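Local atomic coordinates of DegQ (Legionella fallonii, PDB entry 3PV5), a protein that probably degrades and chaperones other proteins as an HtrA-family serine protease with two PDZ domains, which assembles into large self-compartmentizing 12-mers. Residues A413-V418 and E434-V439; R257-I262 and V349-K354; I32-V37 and E76-G81; I92-V97 and I219-L224; A302-T307 and V337-K342. All coordinates share one frame; numbering follows the deposited sequence.

The five contacts run through the three domains of the chain. Contacts 3 and 4 belong to the trypsin-fold part and touch, with centres about 10 Å apart: Ser80 O lies 2.7 Å from Thr93 OG1, and Val35 packs on Val97. Contact 4 carries His96 of the presumed Ser205-His96-Asp126 triad. Contact 2 joins the two ends of the first PDZ fold, about 27 Å from contact 4 between centres; contact 5, nested in the loop closed by contact 2, has its centre about 21 Å from that of contact 2. Contacts 5 and 1 use equivalent strand pairs of the first and second PDZ domains. Contact 1 lies about 54 Å from contact 4, centre to centre.

Contact 1 of 5, residues A413-V418 and E434-V439; sequences ANKKPV and ELLVQV
Leu436 O accepts the N-H of Asn414, with Asn414 N at 2.7 Å and an N-H...O angle of 160°, and is also approached by Ala413, whose CA stands 3.2 Å away in a CA-H...O contact. The Asn414 side chain then returns to the strand. Its CG lies anti to its own carbonyl carbon (chi1 -71°), an orientation that brings the amide back so that OD1 accepts from Leu436 N at 3.3 Å. Leu436 is therefore held on both its N-H and its C=O by one residue. The arrangement belongs to the second PDZ domain, where strand 409-413 pairs antiparallel with strand 435-441; Ala413 and Val437 form a non-hydrogen-bonded pair, after which a type I' turn from Ala413 to Lys416 reverses the chain. ND2 of Asn414 binds Glu430, which fixes the far end of the amide. Leu435 crosses the Asn414 side chain at about a right angle, its CD2 3.6 Å from OD1, and the same methyl is 4.0 Å from Ala413 CB. On the other side of the strand Lys415 CG runs alongside Leu436, 4.1 Å from Leu436 CD2, and a second subunit covers this pair through its Met275 and Leu271.

Contact 2 of 5, residues R257-I262 and V349-K354; sequences RGLMGI and VVTDIK
A single antiparallel bridge, Leu259 with Thr351, ties the chain entering the first PDZ fold to the chain leaving it; the sequence of the entering segment is consistent with the carboxylate-binding loop of HtrA PDZ domains. Two backbone bonds define the pair. Leu259 N reaches Thr351 O at 2.8 Å, nearly in line with the carbonyl, and Thr351 N reaches Leu259 O at 3.2 Å with an N-H...O angle of 168°. A methyl of Val350, CG1, lies 3.8 Å from Gly258 CA. Ile353 folds back over the other end of the bridge: with its CG1 beside the backbone N (chi1 -70°), that atom sits 4.0 Å from Leu259 CB, and its CD1 rests 3.5 Å from Arg257 O. Met260 has a chain bent twice, which carries its CE to 4.0 Å from Val349 N. Asp352 caps the start of the following helix, its OD1 accepting from Lys354 N at 2.8 Å, while its OD2 binds His256. Arg257 turns its guanidinium to Asp122 in a salt bridge with the protease part. Met260 and Val350 both pack on Val333 of strand 332-339, with helix 317-325 also against Met260 and helix 353-363 leading off from Asp352.

Contact 3 of 5, residues I32-V37 and E76-G81; sequences IVNVAV and ESIGSG
The side-chain amide of Asn34 meets Ile78 at its oxygen-nitrogen end: CD1 comes in beyond CG, between the two polar atoms and 3.2 Å from both Asn34 OD1 and Asn34 ND2. The two side chains stand on the same face of the first barrel of the trypsin fold, where strand 32-40 runs antiparallel to strand 74-85; the local axes come within 4.3 Å at an angle of 150°. The torsions of both residues lie off the usual staggered values (Ile78 chi1 113°), and the closeness of this approach is doubtful. OD1 of Asn34 has a weak further bond from Gln170.

Peptide groups supply the other flat surfaces. Val35 N meets Gly79 O at 2.8 Å from above the carbonyl plane, whereas Gly79 N, 2.9 Å from Val35 O, lies in the plane of the Val35 carbonyl. The next pair, Val33 with Gly81, is closed by two bonds of equal length, and the Gly81 N-H again approaches Val33 O from above the plane. On the Val33 and Val35 side of the sheet, Gly79 and Gly81 bring no side chains, and valine methyls lie against the glycine backbone instead: Val35 CG2 is 4.0 Å from Gly81 N. Ser80, on the Asn34 face, turns its hydroxyl to Asn204, and its backbone bonds to Ser205, the presumed nucleophile, which links this strand pair to the active-site region. Val33 CG2, placed between its backbone N and carbonyl carbon, ends 3.5 Å from Gly81 O.

Contact 4 of 5, residues I92-V97 and I219-L224; sequences ITNDHV and INTAIL
Asn94 and His96 send their side chains across to Ile219-Thr221 of strand 216-221. In Asn94 the amide carbon is anti to the carbonyl carbon (chi1 -53°), which brings the amide up to Asn220 O; as modelled, ND2 gives it a weak bond, 3.4 Å with an N-H...O angle of 145°. The same nitrogen has a second weak acceptor, Asp126 O, and passes 4.0 Å from Ile219 CG2 as the two side chains slide past each other in opposite directions. Thr221 crosses Asn94 at about a right angle. Its OG1, anti to the backbone N, is carried toward His96 and meets the imidazole at the edge, near the ring plane, 3.7 Å from His96 CE1. The His96 ring is held at both nitrogens, ND1 by Asp126 and NE2 by Ser205 OG, consistent with the presumed Ser205-His96-Asp126 triad. Farther along, Ile92 CG2 approaches Ile219 CG1 at 4.3 Å. The contact thus bridges the two barrels of the trypsin fold. Helix 239-252 packs its Val242 against both Ile92 and Ile219, strand 74-85 reaches Ile219 through Val82, and strand 234-238 backs Thr221 with Phe235 and Ile237.

Contact 5 of 5, residues A302-T307 and V337-K342; sequences AGDIIT and VERDNK
Asp304 and Arg339 form the tight side of this contact in the first PDZ domain, where strand 305-309 pairs antiparallel with strand 332-339. The side chains lie side by side and point the same way, and Arg339 grips the carboxylate side-on: NE to Asp304 OD1 at 2.8 Å, and NH2 to Asp304 OD2 at 3.1 Å. Each oxygen is met on its syn side, and the carboxylate and guanidinium planes differ by only 16°, so the salt bridge is nearly flat. The bend of the Arg339 chain at chi3 (-58°) turns NE and NH2 toward the acid together. Second partners hold the pair in place: Gly299 O takes NH2, and Lys301 N gives to Asp304 OD2. Next to it the strands pair through Ile305 and Glu338, joined by backbone bonds in both directions. Val337 fills the face shared with Ile306; its CG2 lies 3.7 Å from Asp304 CB and 4.1 Å from Ile306 CG1.

The other side is loose. A type I' turn from Arg339 to Lys342 carries Asp340 and Asn341 outward, both exposed, and Asn341 bonds to Gly276 O and Tyr277 OH. Here a water links the segments, donating to Gly303 O and accepting from Asp340 N, 3.0 Å from each.

Contact 1 of 5, residues A413-V418 and E434-V439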
# COMPACT_ATOMS: atom_id res chain seq x y z
N ALA A 413 -24.37 -47.53 -30.70
CA ALA A 413 -24.28 -46.81 -31.97
C ALA A 413 -25.35 -47.36 -32.92
O ALA A 413 -25.44 -48.60 -33.10
CB ALA A 413 -22.89 -47.00 -32.54
N ASN A 414 -26.15 -46.46 -33.52
CA ASN A 414 -27.32 -46.82 -34.35
C ASN A 414 -28.18 -47.88 -33.64
O ASN A 414 -28.55 -48.89 -34.22
CB ASN A 414 -26.90 -47.37 -35.72
CG ASN A 414 -26.33 -46.32 -36.65
OD1 ASN A 414 -26.61 -45.12 -36.55
ND2 ASN A 414 -25.53 -46.78 -37.58
N LYS A 415 -28.45 -47.64 -32.38
CA LYS A 415 -29.27 -48.49 -31.52
C LYS A 415 -28.66 -49.83 -31.14
O LYS A 415 -29.26 -50.56 -30.35
CB LYS A 415 -30.66 -48.66 -32.12
CG LYS A 415 -31.36 -47.33 -32.32
CD LYS A 415 -32.86 -47.38 -31.93
CE LYS A 415 -33.03 -47.46 -30.39
NZ LYS A 415 -34.48 -47.52 -29.95
N LYS A 416 -27.47 -50.13 -31.65
CA LYS A 416 -26.77 -51.37 -31.37
C LYS A 416 -25.65 -51.21 -30.33
O LYS A 416 -24.90 -50.24 -30.35
CB LYS A 416 -26.15 -51.90 -32.63
CG LYS A 416 -27.10 -52.00 -33.76
CD LYS A 416 -26.38 -52.27 -35.06
CE LYS A 416 -27.32 -52.06 -36.24
NZ LYS A 416 -26.74 -52.59 -37.50
N PRO A 417 -25.54 -52.19 -29.43
CA PRO A 417 -24.55 -52.21 -28.38
C PRO A 417 -23.14 -52.25 -28.87
O PRO A 417 -22.82 -52.93 -29.80
CB PRO A 417 -24.86 -53.50 -27.64
CG PRO A 417 -26.38 -53.66 -27.79
CD PRO A 417 -26.61 -53.19 -29.19
N VAL A 418 -22.30 -51.53 -28.15
CA VAL A 418 -20.91 -51.35 -28.47
C VAL A 418 -20.13 -51.94 -27.33
O VAL A 418 -20.32 -51.52 -26.22
CB VAL A 418 -20.62 -49.82 -28.51
CG1 VAL A 418 -19.16 -49.54 -28.33
CG2 VAL A 418 -21.13 -49.26 -29.72
N GLU A 434 -25.48 -40.40 -41.02
CA GLU A 434 -25.39 -39.99 -39.65
C GLU A 434 -25.22 -41.18 -38.73
O GLU A 434 -25.70 -42.28 -39.02
CB GLU A 434 -26.69 -39.31 -39.28
CG GLU A 434 -27.88 -40.29 -39.37
CD GLU A 434 -29.22 -39.62 -39.54
OE1 GLU A 434 -29.25 -38.39 -39.86
OE2 GLU A 434 -30.23 -40.36 -39.36
N LEU A 435 -24.56 -40.93 -37.60
CA LEU A 435 -24.36 -41.92 -36.58
C LEU A 435 -25.12 -41.49 -35.33
O LEU A 435 -24.81 -40.47 -34.70
CB LEU A 435 -22.88 -42.01 -36.28
CG LEU A 435 -22.23 -43.35 -35.93
CD1 LEU A 435 -21.28 -43.18 -34.78
CD2 LEU A 435 -23.21 -44.49 -35.69
N LEU A 436 -26.11 -42.28 -34.96
CA LEU A 436 -26.77 -42.12 -33.66
C LEU A 436 -25.97 -42.83 -32.53
O LEU A 436 -25.64 -44.00 -32.60
CB LEU A 436 -28.18 -42.66 -33.73
CG LEU A 436 -29.01 -42.51 -32.47
CD1 LEU A 436 -29.43 -41.02 -32.30
CD2 LEU A 436 -30.19 -43.44 -32.56
N VAL A 437 -25.65 -42.08 -31.50
CA VAL A 437 -24.71 -42.53 -30.46
C VAL A 437 -25.40 -42.26 -29.13
O VAL A 437 -25.97 -41.18 -28.95
CB VAL A 437 -23.38 -41.75 -30.57
CG1 VAL A 437 -22.64 -41.79 -29.31
CG2 VAL A 437 -22.51 -42.33 -31.65
N GLN A 438 -25.42 -43.25 -28.25
CA GLN A 438 -25.95 -43.09 -26.90
C GLN A 438 -24.74 -43.07 -25.98
O GLN A 438 -23.90 -43.96 -26.05
CB GLN A 438 -26.89 -44.24 -26.57
CG GLN A 438 -27.53 -44.20 -25.25
CD GLN A 438 -28.31 -45.49 -24.92
OE1 GLN A 438 -28.35 -46.45 -25.72
NE2 GLN A 438 -28.96 -45.51 -23.76
N VAL A 439 -24.62 -42.01 -25.17
CA VAL A 439 -23.51 -41.86 -24.24
C VAL A 439 -23.95 -41.73 -22.80
O VAL A 439 -24.96 -41.07 -22.54
CB VAL A 439 -22.67 -40.67 -24.57
CG1 VAL A 439 -22.29 -40.72 -26.06
CG2 VAL A 439 -23.36 -39.38 -24.19

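Contact 2 of 5, residues R257-I262 and V349-K354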
# COMPACT_ATOMS: atom_id res chain seq x y z
N ARG A 257 4.26 -24.67 -46.73
CA ARG A 257 4.67 -25.95 -46.15
C ARG A 257 3.64 -27.03 -46.39
O ARG A 257 2.44 -26.81 -46.23
CB ARG A 257 4.90 -25.81 -44.66
CG ARG A 257 6.32 -25.31 -44.35
CD ARG A 257 6.48 -24.82 -42.92
NE ARG A 257 7.79 -24.16 -42.79
CZ ARG A 257 8.01 -22.83 -42.84
NH1 ARG A 257 7.03 -21.93 -43.01
NH2 ARG A 257 9.23 -22.40 -42.70
N GLY A 258 4.14 -28.19 -46.78
CA GLY A 258 3.35 -29.41 -46.85
C GLY A 258 3.74 -30.47 -45.81
O GLY A 258 4.45 -30.20 -44.84
N LEU A 259 3.26 -31.69 -46.03
CA LEU A 259 3.29 -32.73 -45.01
C LEU A 259 4.06 -33.87 -45.58
O LEU A 259 3.95 -34.20 -46.76
CB LEU A 259 1.89 -33.16 -44.59
CG LEU A 259 1.78 -34.58 -43.94
CD1 LEU A 259 2.34 -34.64 -42.54
CD2 LEU A 259 0.34 -35.10 -43.95
N MET A 260 4.90 -34.42 -44.71
CA MET A 260 5.66 -35.58 -45.01
C MET A 260 5.39 -36.70 -44.01
O MET A 260 5.22 -37.86 -44.40
CB MET A 260 7.13 -35.23 -44.99
CG MET A 260 7.77 -35.34 -46.35
SD MET A 260 7.96 -37.07 -46.73
CE MET A 260 7.55 -36.98 -48.48
N GLY A 261 5.44 -36.34 -42.73
CA GLY A 261 4.98 -37.16 -41.63
C GLY A 261 6.08 -37.95 -41.00
O GLY A 261 5.82 -39.00 -40.47
N ILE A 262 7.30 -37.44 -41.10
CA ILE A 262 8.53 -38.06 -40.58
C ILE A 262 9.00 -37.34 -39.30
O ILE A 262 9.44 -36.19 -39.40
CB ILE A 262 9.68 -37.82 -41.54
CG1 ILE A 262 9.33 -38.35 -42.90
CG2 ILE A 262 10.89 -38.50 -41.07
CD1 ILE A 262 10.40 -38.03 -43.95
N VAL A 349 6.10 -38.22 -51.96
CA VAL A 349 5.51 -37.01 -52.47
C VAL A 349 4.95 -36.15 -51.37
O VAL A 349 4.10 -36.58 -50.62
CB VAL A 349 4.41 -37.39 -53.47
CG1 VAL A 349 3.61 -36.17 -53.95
CG2 VAL A 349 5.03 -38.16 -54.64
N VAL A 350 5.41 -34.92 -51.28
CA VAL A 350 4.87 -33.97 -50.31
C VAL A 350 3.41 -33.66 -50.61
O VAL A 350 3.09 -33.39 -51.73
CB VAL A 350 5.67 -32.65 -50.36
CG1 VAL A 350 5.21 -31.69 -49.31
CG2 VAL A 350 7.19 -32.94 -50.25
N THR A 351 2.54 -33.69 -49.60
CA THR A 351 1.15 -33.41 -49.83
C THR A 351 0.68 -32.23 -49.01
O THR A 351 1.32 -31.83 -48.04
CB THR A 351 0.25 -34.64 -49.54
OG1 THR A 351 0.34 -34.98 -48.16
CG2 THR A 351 0.68 -35.90 -50.39
N ASP A 352 -0.47 -31.69 -49.39
CA ASP A 352 -1.06 -30.55 -48.73
C ASP A 352 -1.75 -30.98 -47.46
O ASP A 352 -2.55 -31.88 -47.46
CB ASP A 352 -2.06 -29.84 -49.64
CG ASP A 352 -2.61 -28.58 -49.02
OD1 ASP A 352 -3.43 -28.65 -48.06
OD2 ASP A 352 -2.20 -27.49 -49.48
N ILE A 353 -1.46 -30.26 -46.40
CA ILE A 353 -1.84 -30.62 -45.06
C ILE A 353 -3.32 -30.67 -44.91
O ILE A 353 -3.84 -31.48 -44.14
CB ILE A 353 -1.34 -29.58 -44.06
CG1 ILE A 353 0.18 -29.62 -43.95
CG2 ILE A 353 -2.00 -29.74 -42.72
CD1 ILE A 353 0.77 -28.19 -43.44
N LYS A 354 -4.01 -29.76 -45.61
CA LYS A 354 -5.46 -29.70 -45.50
C LYS A 354 -6.09 -30.82 -46.30
O LYS A 354 -7.08 -31.40 -45.87
CB LYS A 354 -6.01 -28.31 -45.86
CG LYS A 354 -5.81 -27.27 -44.70
CD LYS A 354 -5.85 -25.77 -45.15
CE LYS A 354 -5.79 -24.80 -43.90
NZ LYS A 354 -6.60 -23.52 -44.05

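Contact 3 of 5, residues I32-V37 and E76-G81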
# COMPACT_ATOMS: atom_id res chain seq x y z
N ILE A 32 26.24 -4.73 -45.15
CA ILE A 32 25.34 -4.67 -44.01
C ILE A 32 24.68 -3.35 -43.95
O ILE A 32 25.32 -2.32 -44.13
CB ILE A 32 26.05 -4.84 -42.65
CG1 ILE A 32 27.17 -5.89 -42.70
CG2 ILE A 32 25.08 -5.17 -41.57
CD1 ILE A 32 26.83 -7.10 -43.21
N VAL A 33 23.41 -3.36 -43.59
CA VAL A 33 22.60 -2.21 -43.69
C VAL A 33 21.74 -2.05 -42.48
O VAL A 33 21.58 -2.98 -41.67
CB VAL A 33 21.67 -2.29 -44.96
CG1 VAL A 33 22.49 -2.74 -46.22
CG2 VAL A 33 20.45 -3.28 -44.71
N ASN A 34 21.13 -0.88 -42.42
CA ASN A 34 20.23 -0.55 -41.38
C ASN A 34 18.82 -0.66 -41.89
O ASN A 34 18.56 -0.31 -43.01
CB ASN A 34 20.48 0.88 -40.94
CG ASN A 34 20.21 1.04 -39.53
OD1 ASN A 34 20.85 0.37 -38.70
ND2 ASN A 34 19.20 1.80 -39.21
N VAL A 35 17.91 -1.15 -41.05
CA VAL A 35 16.52 -1.36 -41.43
C VAL A 35 15.63 -0.67 -40.46
O VAL A 35 15.58 -1.06 -39.31
CB VAL A 35 16.16 -2.87 -41.47
CG1 VAL A 35 14.59 -3.06 -41.62
CG2 VAL A 35 16.89 -3.59 -42.60
N ALA A 36 14.92 0.35 -40.92
CA ALA A 36 14.05 1.17 -40.04
C ALA A 36 12.57 1.01 -40.46
O ALA A 36 12.27 1.00 -41.63
CB ALA A 36 14.51 2.66 -40.04
N VAL A 37 11.68 0.89 -39.49
CA VAL A 37 10.32 0.49 -39.74
C VAL A 37 9.43 1.40 -38.97
O VAL A 37 9.75 1.76 -37.82
CB VAL A 37 10.05 -0.92 -39.22
CG1 VAL A 37 8.55 -1.26 -39.36
CG2 VAL A 37 10.90 -1.94 -39.93
N GLU A 76 8.02 2.50 -33.73
CA GLU A 76 9.28 2.49 -34.48
C GLU A 76 10.01 1.20 -34.09
O GLU A 76 9.68 0.53 -33.12
CB GLU A 76 10.14 3.72 -34.12
CG GLU A 76 10.38 4.72 -35.27
CD GLU A 76 11.81 4.58 -35.90
OE1 GLU A 76 11.96 3.89 -36.94
OE2 GLU A 76 12.79 5.17 -35.35
N SER A 77 11.04 0.88 -34.85
CA SER A 77 11.75 -0.34 -34.65
C SER A 77 12.87 -0.32 -35.66
O SER A 77 12.68 0.10 -36.80
CB SER A 77 10.79 -1.53 -34.85
OG SER A 77 11.46 -2.72 -35.25
N ILE A 78 14.06 -0.72 -35.24
CA ILE A 78 15.18 -0.71 -36.12
C ILE A 78 15.98 -1.97 -35.89
O ILE A 78 16.09 -2.43 -34.77
CB ILE A 78 16.00 0.68 -36.07
CG1 ILE A 78 17.41 0.55 -35.48
CG2 ILE A 78 15.18 1.80 -35.40
CD1 ILE A 78 18.46 0.21 -36.52
N GLY A 79 16.50 -2.52 -36.98
CA GLY A 79 17.39 -3.63 -36.94
C GLY A 79 18.31 -3.53 -38.12
O GLY A 79 18.52 -2.47 -38.65
N SER A 80 18.90 -4.63 -38.51
CA SER A 80 19.90 -4.65 -39.52
C SER A 80 19.40 -5.57 -40.61
O SER A 80 18.33 -6.23 -40.44
CB SER A 80 21.20 -5.20 -38.98
OG SER A 80 21.75 -4.32 -38.05
N GLY A 81 20.18 -5.64 -41.69
CA GLY A 81 19.85 -6.44 -42.89
C GLY A 81 21.12 -6.74 -43.62
O GLY A 81 22.12 -6.08 -43.39

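Contact 4 of 5, residues I92-V97 and I219-L224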
# COMPACT_ATOMS: atom_id res chain seq x y z
N ILE A 92 18.30 -9.50 -46.84
CA ILE A 92 17.70 -10.37 -45.78
C ILE A 92 17.72 -9.68 -44.42
O ILE A 92 18.73 -9.16 -43.98
CB ILE A 92 18.37 -11.78 -45.80
CG1 ILE A 92 18.07 -12.43 -47.15
CG2 ILE A 92 17.79 -12.74 -44.74
CD1 ILE A 92 19.10 -13.37 -47.62
N THR A 93 16.59 -9.68 -43.73
CA THR A 93 16.57 -9.37 -42.33
C THR A 93 15.70 -10.47 -41.61
O THR A 93 15.32 -11.44 -42.25
CB THR A 93 16.04 -7.96 -42.12
OG1 THR A 93 16.03 -7.62 -40.74
CG2 THR A 93 14.59 -7.81 -42.66
N ASN A 94 15.39 -10.29 -40.31
CA ASN A 94 14.43 -11.14 -39.60
C ASN A 94 12.99 -10.66 -39.79
O ASN A 94 12.72 -9.46 -39.79
CB ASN A 94 14.63 -11.16 -38.07
CG ASN A 94 16.06 -11.51 -37.63
OD1 ASN A 94 16.63 -10.82 -36.82
ND2 ASN A 94 16.64 -12.56 -38.19
N ASP A 95 12.06 -11.62 -39.80
CA ASP A 95 10.67 -11.34 -39.90
C ASP A 95 10.24 -10.48 -38.81
O ASP A 95 9.42 -9.57 -39.04
CB ASP A 95 9.80 -12.62 -39.92
CG ASP A 95 8.36 -12.32 -40.32
OD1 ASP A 95 7.48 -12.41 -39.45
OD2 ASP A 95 8.11 -11.89 -41.47
N HIS A 96 10.77 -10.70 -37.60
CA HIS A 96 10.29 -9.89 -36.49
C HIS A 96 10.77 -8.43 -36.61
O HIS A 96 10.22 -7.56 -35.96
CB HIS A 96 10.67 -10.48 -35.13
CG HIS A 96 12.10 -10.25 -34.74
ND1 HIS A 96 13.07 -11.22 -34.90
CD2 HIS A 96 12.72 -9.18 -34.20
CE1 HIS A 96 14.23 -10.75 -34.47
NE2 HIS A 96 14.05 -9.51 -34.06
N VAL A 97 11.79 -8.15 -37.41
CA VAL A 97 12.23 -6.76 -37.55
C VAL A 97 11.17 -5.93 -38.32
O VAL A 97 10.84 -4.83 -37.93
CB VAL A 97 13.62 -6.67 -38.25
CG1 VAL A 97 13.84 -5.25 -38.76
CG2 VAL A 97 14.75 -7.14 -37.29
N ILE A 219 22.69 -15.34 -40.16
CA ILE A 219 22.00 -14.12 -40.04
C ILE A 219 21.58 -13.97 -38.62
O ILE A 219 20.94 -14.86 -38.11
CB ILE A 219 20.70 -14.15 -40.94
CG1 ILE A 219 21.10 -14.06 -42.42
CG2 ILE A 219 19.77 -13.04 -40.57
CD1 ILE A 219 21.83 -12.76 -42.81
N ASN A 220 21.89 -12.83 -37.98
CA ASN A 220 21.90 -12.77 -36.53
C ASN A 220 20.50 -12.70 -36.02
O ASN A 220 19.65 -12.08 -36.64
CB ASN A 220 22.65 -11.51 -35.96
CG ASN A 220 24.05 -11.33 -36.49
OD1 ASN A 220 24.47 -10.20 -36.84
ND2 ASN A 220 24.81 -12.37 -36.47
N THR A 221 20.26 -13.15 -34.79
CA THR A 221 18.94 -12.83 -34.25
C THR A 221 18.98 -12.60 -32.76
O THR A 221 19.79 -13.17 -32.13
CB THR A 221 17.86 -13.92 -34.66
OG1 THR A 221 16.63 -13.58 -34.01
CG2 THR A 221 18.26 -15.31 -34.25
N ALA A 222 18.11 -11.77 -32.20
CA ALA A 222 18.21 -11.40 -30.76
C ALA A 222 17.05 -11.80 -29.85
O ALA A 222 16.18 -10.98 -29.62
CB ALA A 222 18.41 -9.84 -30.60
N ILE A 223 17.09 -12.99 -29.23
CA ILE A 223 15.96 -13.40 -28.29
C ILE A 223 16.22 -12.90 -26.84
O ILE A 223 17.38 -12.76 -26.43
CB ILE A 223 15.65 -14.92 -28.38
CG1 ILE A 223 16.48 -15.75 -27.39
CG2 ILE A 223 15.86 -15.42 -29.85
CD1 ILE A 223 16.58 -17.23 -27.75
N LEU A 224 15.17 -12.61 -26.07
CA LEU A 224 15.31 -11.92 -24.75
C LEU A 224 15.57 -12.90 -23.57
O LEU A 224 16.71 -13.30 -23.31
CB LEU A 224 14.07 -11.03 -24.46
CG LEU A 224 14.02 -9.60 -25.08
CD1 LEU A 224 13.89 -9.58 -26.63
CD2 LEU A 224 12.87 -8.76 -24.44

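Contact 5 of 5, residues A302-T307 and V337-K342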
# COMPACT_ATOMS: atom_id res chain seq x y z
N ALA A 302 9.92 -46.59 -38.64
CA ALA A 302 10.60 -46.34 -37.36
C ALA A 302 11.82 -47.25 -37.31
O ALA A 302 11.68 -48.47 -37.47
CB ALA A 302 9.64 -46.68 -36.17
N GLY A 303 12.98 -46.64 -37.08
CA GLY A 303 14.23 -47.32 -36.86
C GLY A 303 15.12 -47.17 -38.07
O GLY A 303 16.32 -47.50 -38.02
N ASP A 304 14.55 -46.71 -39.18
CA ASP A 304 15.36 -46.41 -40.34
C ASP A 304 16.32 -45.29 -39.99
O ASP A 304 16.01 -44.43 -39.17
CB ASP A 304 14.49 -45.96 -41.52
CG ASP A 304 13.63 -47.08 -42.12
OD1 ASP A 304 13.78 -48.28 -41.75
OD2 ASP A 304 12.78 -46.73 -42.98
N ILE A 305 17.48 -45.27 -40.62
CA ILE A 305 18.39 -44.15 -40.43
C ILE A 305 18.57 -43.42 -41.73
O ILE A 305 19.20 -43.96 -42.65
CB ILE A 305 19.72 -44.56 -39.94
CG1 ILE A 305 19.58 -45.08 -38.49
CG2 ILE A 305 20.65 -43.36 -39.99
CD1 ILE A 305 20.75 -45.94 -38.07
N ILE A 306 18.00 -42.21 -41.81
CA ILE A 306 18.07 -41.45 -43.04
C ILE A 306 19.48 -40.93 -43.29
O ILE A 306 20.07 -40.38 -42.37
CB ILE A 306 17.11 -40.29 -43.04
CG1 ILE A 306 15.69 -40.79 -43.01
CG2 ILE A 306 17.26 -39.51 -44.31
CD1 ILE A 306 14.73 -39.74 -42.66
N THR A 307 20.03 -41.16 -44.49
CA THR A 307 21.42 -40.76 -44.80
C THR A 307 21.58 -39.78 -45.94
O THR A 307 22.61 -39.11 -46.05
CB THR A 307 22.32 -41.94 -45.15
OG1 THR A 307 21.74 -42.68 -46.24
CG2 THR A 307 22.54 -42.82 -43.93
N VAL A 337 18.00 -44.44 -46.98
CA VAL A 337 17.77 -44.93 -45.67
C VAL A 337 18.67 -46.11 -45.42
O VAL A 337 18.95 -46.88 -46.34
CB VAL A 337 16.32 -45.44 -45.60
CG1 VAL A 337 16.22 -46.92 -45.20
CG2 VAL A 337 15.49 -44.52 -44.75
N GLU A 338 19.08 -46.30 -44.17
CA GLU A 338 19.66 -47.57 -43.82
C GLU A 338 18.72 -48.32 -42.85
O GLU A 338 18.15 -47.73 -41.94
CB GLU A 338 21.03 -47.33 -43.25
CG GLU A 338 21.82 -48.58 -43.11
CD GLU A 338 22.96 -48.75 -44.09
OE1 GLU A 338 23.18 -47.91 -44.98
OE2 GLU A 338 23.67 -49.75 -43.93
N ARG A 339 18.52 -49.62 -43.09
CA ARG A 339 17.59 -50.42 -42.29
C ARG A 339 18.25 -51.75 -41.96
O ARG A 339 18.51 -52.58 -42.85
CB ARG A 339 16.26 -50.61 -43.04
CG ARG A 339 15.25 -51.50 -42.30
CD ARG A 339 13.97 -51.75 -43.10
NE ARG A 339 13.29 -50.51 -43.44
CZ ARG A 339 12.29 -50.36 -44.33
NH1 ARG A 339 11.79 -51.39 -45.02
NH2 ARG A 339 11.80 -49.15 -44.56
N ASP A 340 18.54 -51.97 -40.68
CA ASP A 340 19.29 -53.18 -40.25
C ASP A 340 20.45 -53.43 -41.22
O ASP A 340 20.66 -54.55 -41.72
CB ASP A 340 18.40 -54.43 -40.16
CG ASP A 340 17.17 -54.23 -39.24
OD1 ASP A 340 16.09 -54.76 -39.57
OD2 ASP A 340 17.30 -53.54 -38.19
N ASN A 341 21.16 -52.36 -41.53
CA ASN A 341 22.40 -52.44 -42.29
C ASN A 341 22.29 -52.67 -43.80
O ASN A 341 23.31 -52.77 -44.49
CB ASN A 341 23.36 -53.44 -41.63
CG ASN A 341 24.19 -52.78 -40.58
OD1 ASN A 341 25.17 -52.10 -40.88
ND2 ASN A 341 23.78 -52.93 -39.33
N LYS A 342 21.06 -52.71 -44.31
CA LYS A 342 20.83 -52.67 -45.76
C LYS A 342 20.41 -51.25 -46.20
O LYS A 342 19.55 -50.67 -45.59
CB LYS A 342 19.71 -53.65 -46.14
CG LYS A 342 20.12 -55.12 -46.38
CD LYS A 342 20.63 -55.86 -45.12
CE LYS A 342 21.58 -57.05 -45.53
NZ LYS A 342 22.50 -57.52 -44.42
O HOH W 1 18.18 -49.62 -38.93